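Local coordinates for FAD-binding PCMH-type domain-containing protein (Gibberella zeae, PDB 6YJO) that probably works as an FAD-dependent oxidoreductase, holding its flavin covalently and belonging to a fungal group of oligosaccharide-oxidising flavoenzymes, at residues Trp54-Lys59 with Pro338-Ser343. Sequence-based numbering, arbitrary orientation.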
ATOM      1  N   TRP A  54       0.381  -2.301 -26.967  1.00 97.51           N
ATOM      2  CA  TRP A  54       0.224  -3.531 -26.197  1.00 93.53           C
ATOM      3  C   TRP A  54       1.530  -3.938 -25.524  1.00 93.80           C
ATOM      4  O   TRP A  54       1.512  -4.472 -24.409  1.00 90.86           O
ATOM      5  CB  TRP A  54      -0.277  -4.658 -27.103  1.00 94.66           C
ATOM      6  CG  TRP A  54      -0.371  -5.993 -26.409  1.00 92.29           C
ATOM      7  CD1 TRP A  54       0.643  -6.885 -26.199  1.00 90.29           C
ATOM      8  CD2 TRP A  54      -1.546  -6.583 -25.837  1.00 91.38           C
ATOM      9  NE1 TRP A  54       0.173  -7.989 -25.530  1.00 89.51           N
ATOM     10  CE2 TRP A  54      -1.168  -7.829 -25.295  1.00 90.93           C
ATOM     11  CE3 TRP A  54      -2.882  -6.179 -25.730  1.00 90.90           C
ATOM     12  CZ2 TRP A  54      -2.078  -8.673 -24.657  1.00 91.17           C
ATOM     13  CZ3 TRP A  54      -3.780  -7.019 -25.097  1.00 90.56           C
ATOM     14  CH2 TRP A  54      -3.375  -8.249 -24.569  1.00 90.60           C
ATOM     15  N   VAL A  55       2.669  -3.694 -26.175  1.00 86.78           N
ATOM     16  CA  VAL A  55       3.948  -4.074 -25.586  1.00 90.11           C
ATOM     17  C   VAL A  55       4.338  -3.099 -24.480  1.00 84.39           C
ATOM     18  O   VAL A  55       5.055  -3.470 -23.546  1.00 93.98           O
ATOM     19  CB  VAL A  55       5.036  -4.167 -26.676  1.00 87.78           C
ATOM     20  CG1 VAL A  55       5.833  -2.866 -26.783  1.00 87.81           C
ATOM     21  CG2 VAL A  55       5.950  -5.348 -26.406  1.00 85.69           C
ATOM     22  N   LYS A  56       3.871  -1.849 -24.567  1.00 91.79           N
ATOM     23  CA  LYS A  56       4.164  -0.838 -23.562  1.00 86.65           C
ATOM     24  C   LYS A  56       3.232  -0.934 -22.361  1.00 80.49           C
ATOM     25  O   LYS A  56       3.615  -0.515 -21.264  1.00 76.23           O
ATOM     26  CB  LYS A  56       4.064   0.550 -24.207  1.00 92.00           C
ATOM     27  CG  LYS A  56       4.793   1.672 -23.477  1.00 95.58           C
ATOM     28  CD  LYS A  56       4.662   2.989 -24.231  1.00 99.80           C
ATOM     29  CE  LYS A  56       5.572   3.059 -25.450  1.00105.60           C
ATOM     30  NZ  LYS A  56       6.999   3.265 -25.096  1.00109.01           N
ATOM     31  N   GLU A  57       2.031  -1.488 -22.544  1.00 81.21           N
ATOM     32  CA  GLU A  57       1.057  -1.636 -21.471  1.00 82.21           C
ATOM     33  C   GLU A  57       1.233  -2.937 -20.704  1.00 81.11           C
ATOM     34  O   GLU A  57       0.900  -2.997 -19.515  1.00 79.50           O
ATOM     35  CB  GLU A  57      -0.365  -1.577 -22.041  1.00 84.92           C
ATOM     36  CG  GLU A  57      -1.425  -1.231 -21.014  1.00 86.14           C
ATOM     37  CD  GLU A  57      -1.297   0.191 -20.507  1.00 88.65           C
ATOM     38  OE1 GLU A  57      -1.566   1.126 -21.291  1.00 90.50           O
ATOM     39  OE2 GLU A  57      -0.911   0.374 -19.334  1.00 88.29           O
ATOM     40  N   VAL A  58       1.748  -3.977 -21.366  1.00 81.09           N
ATOM     41  CA  VAL A  58       1.961  -5.277 -20.732  1.00 79.89           C
ATOM     42  C   VAL A  58       3.231  -5.307 -19.896  1.00 78.12           C
ATOM     43  O   VAL A  58       3.434  -6.252 -19.124  1.00 75.35           O
ATOM     44  CB  VAL A  58       1.947  -6.344 -21.845  1.00 82.95           C
ATOM     45  CG1 VAL A  58       2.664  -7.615 -21.421  1.00 83.28           C
ATOM     46  CG2 VAL A  58       0.507  -6.647 -22.258  1.00 83.18           C
ATOM     47  N   LYS A  59       4.076  -4.292 -20.012  1.00 66.31           N
ATOM     48  CA  LYS A  59       5.288  -4.178 -19.209  1.00 67.14           C
ATOM     49  C   LYS A  59       4.917  -3.872 -17.759  1.00 65.71           C
ATOM     50  O   LYS A  59       4.418  -2.772 -17.487  1.00 65.43           O
ATOM     51  CB  LYS A  59       6.184  -3.076 -19.780  1.00 68.80           C
ATOM     52  CG  LYS A  59       7.682  -3.339 -19.666  1.00 70.54           C
ATOM     53  CD  LYS A  59       8.465  -2.034 -19.634  1.00 71.00           C
ATOM     54  CE  LYS A  59       9.938  -2.228 -19.952  1.00 73.18           C
ATOM     55  NZ  LYS A  59      10.790  -1.194 -19.298  1.00 72.22           N
ATOM     56  N   PRO A 338       0.863   9.051 -19.867  1.00 83.20           N
ATOM     57  CA  PRO A 338       1.426   7.700 -19.764  1.00 86.88           C
ATOM     58  C   PRO A 338       2.477   7.565 -18.660  1.00 85.24           C
ATOM     59  O   PRO A 338       3.150   8.539 -18.319  1.00 87.50           O
ATOM     60  CB  PRO A 338       2.055   7.489 -21.140  1.00 91.06           C
ATOM     61  CG  PRO A 338       2.504   8.858 -21.532  1.00 93.12           C
ATOM     62  CD  PRO A 338       1.485   9.819 -20.963  1.00 90.08           C
ATOM     63  N   TYR A 339       2.620   6.352 -18.131  1.00 81.67           N
ATOM     64  CA  TYR A 339       3.465   6.073 -16.977  1.00 76.59           C
ATOM     65  C   TYR A 339       4.380   4.908 -17.316  1.00 76.02           C
ATOM     66  O   TYR A 339       3.902   3.839 -17.710  1.00 74.92           O
ATOM     67  CB  TYR A 339       2.601   5.752 -15.752  1.00 72.99           C
ATOM     68  CG  TYR A 339       3.355   5.610 -14.454  1.00 68.65           C
ATOM     69  CD1 TYR A 339       3.784   6.730 -13.748  1.00 66.68           C
ATOM     70  CD2 TYR A 339       3.608   4.359 -13.914  1.00 64.87           C
ATOM     71  CE1 TYR A 339       4.461   6.599 -12.550  1.00 62.88           C
ATOM     72  CE2 TYR A 339       4.279   4.219 -12.720  1.00 61.74           C
ATOM     73  CZ  TYR A 339       4.703   5.342 -12.040  1.00 59.55           C
ATOM     74  OH  TYR A 339       5.376   5.203 -10.844  1.00 55.63           O
ATOM     75  N   ASP A 340       5.688   5.111 -17.170  1.00 77.24           N
ATOM     76  CA  ASP A 340       6.676   4.110 -17.572  1.00 78.36           C
ATOM     77  C   ASP A 340       7.792   4.017 -16.535  1.00 78.46           C
ATOM     78  O   ASP A 340       8.978   4.131 -16.851  1.00 78.33           O
ATOM     79  CB  ASP A 340       7.230   4.440 -18.959  1.00 80.94           C
ATOM     80  CG  ASP A 340       7.704   3.210 -19.709  1.00 84.82           C
ATOM     81  OD1 ASP A 340       6.867   2.328 -19.991  1.00 86.07           O
ATOM     82  OD2 ASP A 340       8.911   3.126 -20.018  1.00 86.65           O
ATOM     83  N   GLN A 341       7.413   3.800 -15.276  1.00 75.31           N
ATOM     84  CA  GLN A 341       8.356   3.494 -14.210  1.00 71.51           C
ATOM     85  C   GLN A 341       8.401   1.991 -13.985  1.00 68.92           C
ATOM     86  O   GLN A 341       7.372   1.312 -14.045  1.00 69.52           O
ATOM     87  CB  GLN A 341       7.972   4.181 -12.902  1.00 68.37           C
ATOM     88  CG  GLN A 341       8.118   5.689 -12.912  1.00 67.68           C
ATOM     89  CD  GLN A 341       9.530   6.132 -13.249  1.00 68.05           C
ATOM     90  OE1 GLN A 341      10.437   6.025 -12.428  1.00 67.55           O
ATOM     91  NE2 GLN A 341       9.719   6.631 -14.464  1.00 70.04           N
ATOM     92  N   HIS A 342       9.596   1.476 -13.711  1.00 65.37           N
ATOM     93  CA  HIS A 342       9.774   0.044 -13.543  1.00 61.92           C
ATOM     94  C   HIS A 342      10.896  -0.215 -12.551  1.00 59.85           C
ATOM     95  O   HIS A 342      11.809   0.597 -12.389  1.00 61.72           O
ATOM     96  CB  HIS A 342      10.077  -0.647 -14.880  1.00 61.54           C
ATOM     97  CG  HIS A 342       9.291  -0.100 -16.029  1.00 62.38           C
ATOM     98  ND1 HIS A 342       7.952  -0.370 -16.208  1.00 61.39           N
ATOM     99  CD2 HIS A 342       9.649   0.724 -17.041  1.00 63.69           C
ATOM    100  CE1 HIS A 342       7.520   0.258 -17.287  1.00 63.82           C
ATOM    101  NE2 HIS A 342       8.532   0.923 -17.813  1.00 64.61           N
ATOM    102  N   SER A 343      10.801  -1.360 -11.883  1.00 57.05           N
ATOM    103  CA  SER A 343      11.874  -1.894 -11.062  1.00 55.93           C
ATOM    104  C   SER A 343      11.786  -3.411 -11.142  1.00 53.43           C
ATOM    105  O   SER A 343      10.840  -3.964 -11.707  1.00 53.62           O
ATOM    106  CB  SER A 343      11.769  -1.395  -9.615  1.00 55.93           C
ATOM    107  OG  SER A 343      12.831  -1.894  -8.822  1.00 58.89           O
TER
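Lys59 lies across one face of the His342 imidazole in a CH-pi contact. Lys59 CD stands 3.6 Å from the His342 ring centroid, 22° off the normal. The chain, extended beyond CG, keeps NZ over the same face, 3.2 Å from His342 CD2. A lysine suits this exposed place because its long methylene chain can lie against a flat ring. Histidine supplies that ring and a polar edge: with CG anti to the carbonyl carbon (chi1 -39°), it turns toward Lys59, while ND1 donates a hydrogen bond to Pro60 O, which helps fix the imidazole's rotation.

Asp340 brings OD1 into the imidazole plane at its edge; OD1 and OD2 are both 3.1 Å from His342 NE2. Lys56 crosses Asp340 at about a right angle, its CG 4.1 Å from Asp340 OD1. An acidic group probably suits a place near two lysines, though attraction would be long-range: Lys56 NZ is 5.2 Å from Asp340 OD1, and Lys59 NZ 4.8 Å from Asp340 OD2.

This surface packing joins helix 52-57 and the residues following it to the loop before strand 346-352. In this PCMH-type flavoprotein the His342 side chain is about 10 Å from the FAD, and Tyr339 hydrogen-bonds to His102, a covalent anchor of the flavin.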